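Local structure of esterase (Xanthomonas oryzae pv. oryzae, 3H2G) at residues 324-335 with 356-367. The protein is an esterase that degrades rice cell walls and contributes to virulence, hydrolysing ester bonds, probably through a serine-hydrolase mechanism of the alpha/beta-hydrolase type. Sequence-based numbering, arbitrary orientation.
Sequences PQTPTLLCGSSN and SNQVALVDTGTG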
loop_
_atom_site.group_PDB
_atom_site.type_symbol
_atom_site.label_atom_id
_atom_site.label_comp_id
_atom_site.label_asym_id
_atom_site.label_seq_id
_atom_site.Cartn_x
_atom_site.Cartn_y
_atom_site.Cartn_z
ATOM N N PRO A 324 -11.973 -10.403 -10.748
ATOM C CA PRO A 324 -11.278 -11.079 -9.646
ATOM C C PRO A 324 -11.801 -12.498 -9.437
ATOM O O PRO A 324 -13.014 -12.724 -9.415
ATOM C CB PRO A 324 -11.559 -10.170 -8.449
ATOM C CG PRO A 324 -11.735 -8.813 -9.082
ATOM C CD PRO A 324 -12.584 -9.145 -10.284
ATOM N N GLN A 325 -10.880 -13.447 -9.291
ATOM C CA GLN A 325 -11.235 -14.849 -9.100
ATOM C C GLN A 325 -11.092 -15.280 -7.639
ATOM O O GLN A 325 -11.737 -16.228 -7.191
ATOM C CB GLN A 325 -10.344 -15.734 -9.978
ATOM C CG GLN A 325 -10.723 -17.207 -9.972
ATOM C CD GLN A 325 -11.807 -17.546 -10.987
ATOM O OE1 GLN A 325 -12.460 -16.658 -11.543
ATOM N NE2 GLN A 325 -12.009 -18.841 -11.225
ATOM N N THR A 326 -10.239 -14.577 -6.906
ATOM C CA THR A 326 -9.985 -14.880 -5.499
ATOM C C THR A 326 -11.010 -14.246 -4.562
ATOM O O THR A 326 -11.444 -13.114 -4.786
ATOM C CB THR A 326 -8.593 -14.355 -5.078
ATOM O OG1 THR A 326 -7.589 -14.930 -5.919
ATOM C CG2 THR A 326 -8.297 -14.710 -3.621
ATOM N N PRO A 327 -11.427 -14.973 -3.507
ATOM C CA PRO A 327 -12.395 -14.379 -2.580
ATOM C C PRO A 327 -11.753 -13.077 -2.100
ATOM O O PRO A 327 -10.633 -13.082 -1.586
ATOM C CB PRO A 327 -12.494 -15.425 -1.479
ATOM C CG PRO A 327 -12.373 -16.708 -2.253
ATOM C CD PRO A 327 -11.221 -16.402 -3.209
ATOM N N THR A 328 -12.458 -11.969 -2.277
ATOM C CA THR A 328 -11.909 -10.670 -1.914
ATOM C C THR A 328 -12.837 -9.853 -1.031
ATOM O O THR A 328 -14.056 -9.897 -1.183
ATOM C CB THR A 328 -11.601 -9.862 -3.194
ATOM O OG1 THR A 328 -10.792 -10.657 -4.069
ATOM C CG2 THR A 328 -10.860 -8.572 -2.868
ATOM N N LEU A 329 -12.245 -9.108 -0.104
ATOM C CA LEU A 329 -13.007 -8.258 0.796
ATOM C C LEU A 329 -12.372 -6.876 0.843
ATOM O O LEU A 329 -11.275 -6.701 1.370
ATOM C CB LEU A 329 -13.047 -8.853 2.208
ATOM C CG LEU A 329 -13.832 -8.040 3.248
ATOM C CD1 LEU A 329 -15.256 -7.791 2.748
ATOM C CD2 LEU A 329 -13.852 -8.792 4.572
ATOM N N LEU A 330 -13.059 -5.897 0.266
ATOM C CA LEU A 330 -12.562 -4.529 0.260
ATOM C C LEU A 330 -13.047 -3.860 1.537
ATOM O O LEU A 330 -14.240 -3.872 1.834
ATOM C CB LEU A 330 -13.093 -3.782 -0.966
ATOM C CG LEU A 330 -12.825 -4.432 -2.327
ATOM C CD1 LEU A 330 -13.374 -3.542 -3.429
ATOM C CD2 LEU A 330 -11.331 -4.649 -2.516
ATOM N N CYS A 331 -12.126 -3.291 2.302
ATOM C CA CYS A 331 -12.493 -2.637 3.549
ATOM C C CYS A 331 -12.140 -1.162 3.501
ATOM O O CYS A 331 -11.167 -0.758 2.863
ATOM C CB CYS A 331 -11.776 -3.309 4.723
ATOM S SG CYS A 331 -12.296 -2.784 6.395
ATOM N N GLY A 332 -12.949 -0.359 4.179
ATOM C CA GLY A 332 -12.720 1.068 4.215
ATOM C C GLY A 332 -13.729 1.697 5.148
ATOM O O GLY A 332 -14.451 0.990 5.851
ATOM N N SER A 333 -13.783 3.024 5.157
ATOM C CA SER A 333 -14.712 3.744 6.013
ATOM C C SER A 333 -15.404 4.859 5.244
ATOM O O SER A 333 -14.765 5.585 4.478
ATOM C CB SER A 333 -13.968 4.341 7.211
ATOM O OG SER A 333 -14.786 5.273 7.903
ATOM N N SER A 334 -16.712 4.993 5.443
ATOM C CA SER A 334 -17.461 6.047 4.771
ATOM C C SER A 334 -17.159 7.418 5.393
ATOM O O SER A 334 -17.712 8.435 4.971
ATOM C CB SER A 334 -18.964 5.747 4.812
ATOM O OG SER A 334 -19.384 5.370 6.109
ATOM N N ASN A 335 -16.279 7.442 6.392
ATOM C CA ASN A 335 -15.875 8.700 7.035
ATOM C C ASN A 335 -14.599 9.194 6.343
ATOM O O ASN A 335 -14.204 10.349 6.498
ATOM C CB ASN A 335 -15.537 8.494 8.519
ATOM C CG ASN A 335 -16.740 8.122 9.367
ATOM O OD1 ASN A 335 -16.688 7.158 10.130
ATOM N ND2 ASN A 335 -17.814 8.893 9.259
ATOM N N SER A 356 -17.707 -11.252 -12.191
ATOM C CA SER A 356 -17.181 -11.702 -10.906
ATOM C C SER A 356 -18.047 -11.320 -9.709
ATOM O O SER A 356 -18.412 -10.159 -9.541
ATOM C CB SER A 356 -15.774 -11.147 -10.680
ATOM O OG SER A 356 -15.362 -11.393 -9.347
ATOM N N ASN A 357 -18.361 -12.305 -8.872
ATOM C CA ASN A 357 -19.152 -12.063 -7.671
ATOM C C ASN A 357 -18.285 -12.423 -6.464
ATOM O O ASN A 357 -18.791 -12.665 -5.370
ATOM C CB ASN A 357 -20.416 -12.929 -7.675
ATOM C CG ASN A 357 -20.140 -14.369 -7.270
ATOM O OD1 ASN A 357 -19.315 -15.055 -7.877
ATOM N ND2 ASN A 357 -20.834 -14.834 -6.234
ATOM N N GLN A 358 -16.973 -12.443 -6.675
ATOM C CA GLN A 358 -16.020 -12.799 -5.628
ATOM C C GLN A 358 -15.639 -11.667 -4.685
ATOM O O GLN A 358 -14.940 -11.894 -3.696
ATOM C CB GLN A 358 -14.737 -13.353 -6.259
ATOM C CG GLN A 358 -14.938 -14.632 -7.046
ATOM C CD GLN A 358 -15.389 -15.773 -6.163
ATOM O OE1 GLN A 358 -14.642 -16.241 -5.303
ATOM N NE2 GLN A 358 -16.622 -16.223 -6.363
ATOM N N VAL A 359 -16.099 -10.454 -4.972
ATOM C CA VAL A 359 -15.727 -9.315 -4.143
ATOM C C VAL A 359 -16.843 -8.704 -3.302
ATOM O O VAL A 359 -17.901 -8.343 -3.815
ATOM C CB VAL A 359 -15.109 -8.196 -5.011
ATOM C CG1 VAL A 359 -14.445 -7.154 -4.123
ATOM C CG2 VAL A 359 -14.104 -8.797 -5.997
ATOM N N ALA A 360 -16.582 -8.582 -2.004
ATOM C CA ALA A 360 -17.533 -8.000 -1.068
ATOM C C ALA A 360 -16.935 -6.733 -0.469
ATOM O O ALA A 360 -15.756 -6.436 -0.661
ATOM C CB ALA A 360 -17.865 -8.995 0.037
ATOM N N LEU A 361 -17.752 -5.995 0.269
ATOM C CA LEU A 361 -17.314 -4.755 0.887
ATOM C C LEU A 361 -17.731 -4.678 2.350
ATOM O O LEU A 361 -18.793 -5.166 2.733
ATOM C CB LEU A 361 -17.916 -3.569 0.131
ATOM C CG LEU A 361 -17.800 -2.182 0.764
ATOM C CD1 LEU A 361 -16.340 -1.768 0.831
ATOM C CD2 LEU A 361 -18.603 -1.180 -0.051
ATOM N N VAL A 362 -16.880 -4.074 3.171
ATOM C CA VAL A 362 -17.191 -3.885 4.581
ATOM C C VAL A 362 -16.808 -2.449 4.927
ATOM O O VAL A 362 -15.775 -1.948 4.481
ATOM C CB VAL A 362 -16.444 -4.897 5.490
ATOM C CG1 VAL A 362 -14.939 -4.782 5.300
ATOM C CG2 VAL A 362 -16.828 -4.655 6.947
ATOM N N ASP A 363 -17.663 -1.791 5.705
ATOM C CA ASP A 363 -17.483 -0.395 6.099
ATOM C C ASP A 363 -17.282 -0.279 7.608
ATOM O O ASP A 363 -18.125 -0.725 8.387
ATOM C CB ASP A 363 -18.730 0.393 5.657
ATOM C CG ASP A 363 -18.646 1.881 5.961
ATOM O OD1 ASP A 363 -17.637 2.339 6.530
ATOM O OD2 ASP A 363 -19.612 2.599 5.622
ATOM N N THR A 364 -16.170 0.325 8.017
ATOM C CA THR A 364 -15.868 0.482 9.438
ATOM C C THR A 364 -16.167 1.888 9.949
ATOM O O THR A 364 -15.782 2.242 11.064
ATOM C CB THR A 364 -14.391 0.166 9.732
ATOM O OG1 THR A 364 -13.551 1.084 9.020
ATOM C CG2 THR A 364 -14.061 -1.259 9.304
ATOM N N GLY A 365 -16.853 2.680 9.129
ATOM C CA GLY A 365 -17.192 4.038 9.512
ATOM C C GLY A 365 -18.206 4.105 10.637
ATOM O O GLY A 365 -18.896 3.121 10.923
ATOM N N THR A 366 -18.304 5.270 11.269
ATOM C CA THR A 366 -19.230 5.473 12.379
ATOM C C THR A 366 -20.665 5.673 11.910
ATOM O O THR A 366 -21.604 5.501 12.688
ATOM C CB THR A 366 -18.841 6.704 13.219
ATOM O OG1 THR A 366 -18.947 7.883 12.412
ATOM C CG2 THR A 366 -17.420 6.571 13.738
ATOM N N GLY A 367 -20.831 6.041 10.644
ATOM C CA GLY A 367 -22.161 6.269 10.109
ATOM C C GLY A 367 -22.636 7.685 10.390
ATOM O O GLY A 367 -23.752 8.062 10.028
HETATM O O HOH W 1 -19.476 6.459 8.379
#
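Ser356 OG donates to Pro324 O (2.7 Å), in the carbonyl plane on a lone pair; with OG anti to the backbone N (chi1 170°) the same oxygen accepts from Gln358 N, an ST turn. Gln358, bent at chi2, lays its chain beside the Pro327 ring. From Gln358 O to Thr364 N a parallel ladder follows, its direct evidence being alternating bonds such as Ala360 N to Thr328 O (3.0 Å) and Leu330 N to Ala360 O (2.9 Å). Val359 splits its branches, CG1 against Leu330 CG (3.6 Å) and CG2 against Pro324 CB (3.8 Å). On the other face, Val362 CG1, between backbone N and carbonyl carbon (chi1 58°), meets Cys331 SG (3.5 Å). Asp363 OD1 accepts from Ser334 N and from Gly365 N, the latter closing an Asx turn, on opposite faces of the carboxylate, which should restrain its rotation. Beyond the ladder, Thr366 N donates to Asn335 OD1 (2.7 Å, 167° at hydrogen). Both strands belong to a beta-alpha-beta unit with connecting helix 342-353, whose Phe351 packs on Pro324 and Val359. Strand 359-363 edges the alpha/beta-hydrolase sheet, strand 198-205 flanks 328-332, and helix 376-396 lies over Leu329 and Cys331, the latter disulfide-bonded to Cys384.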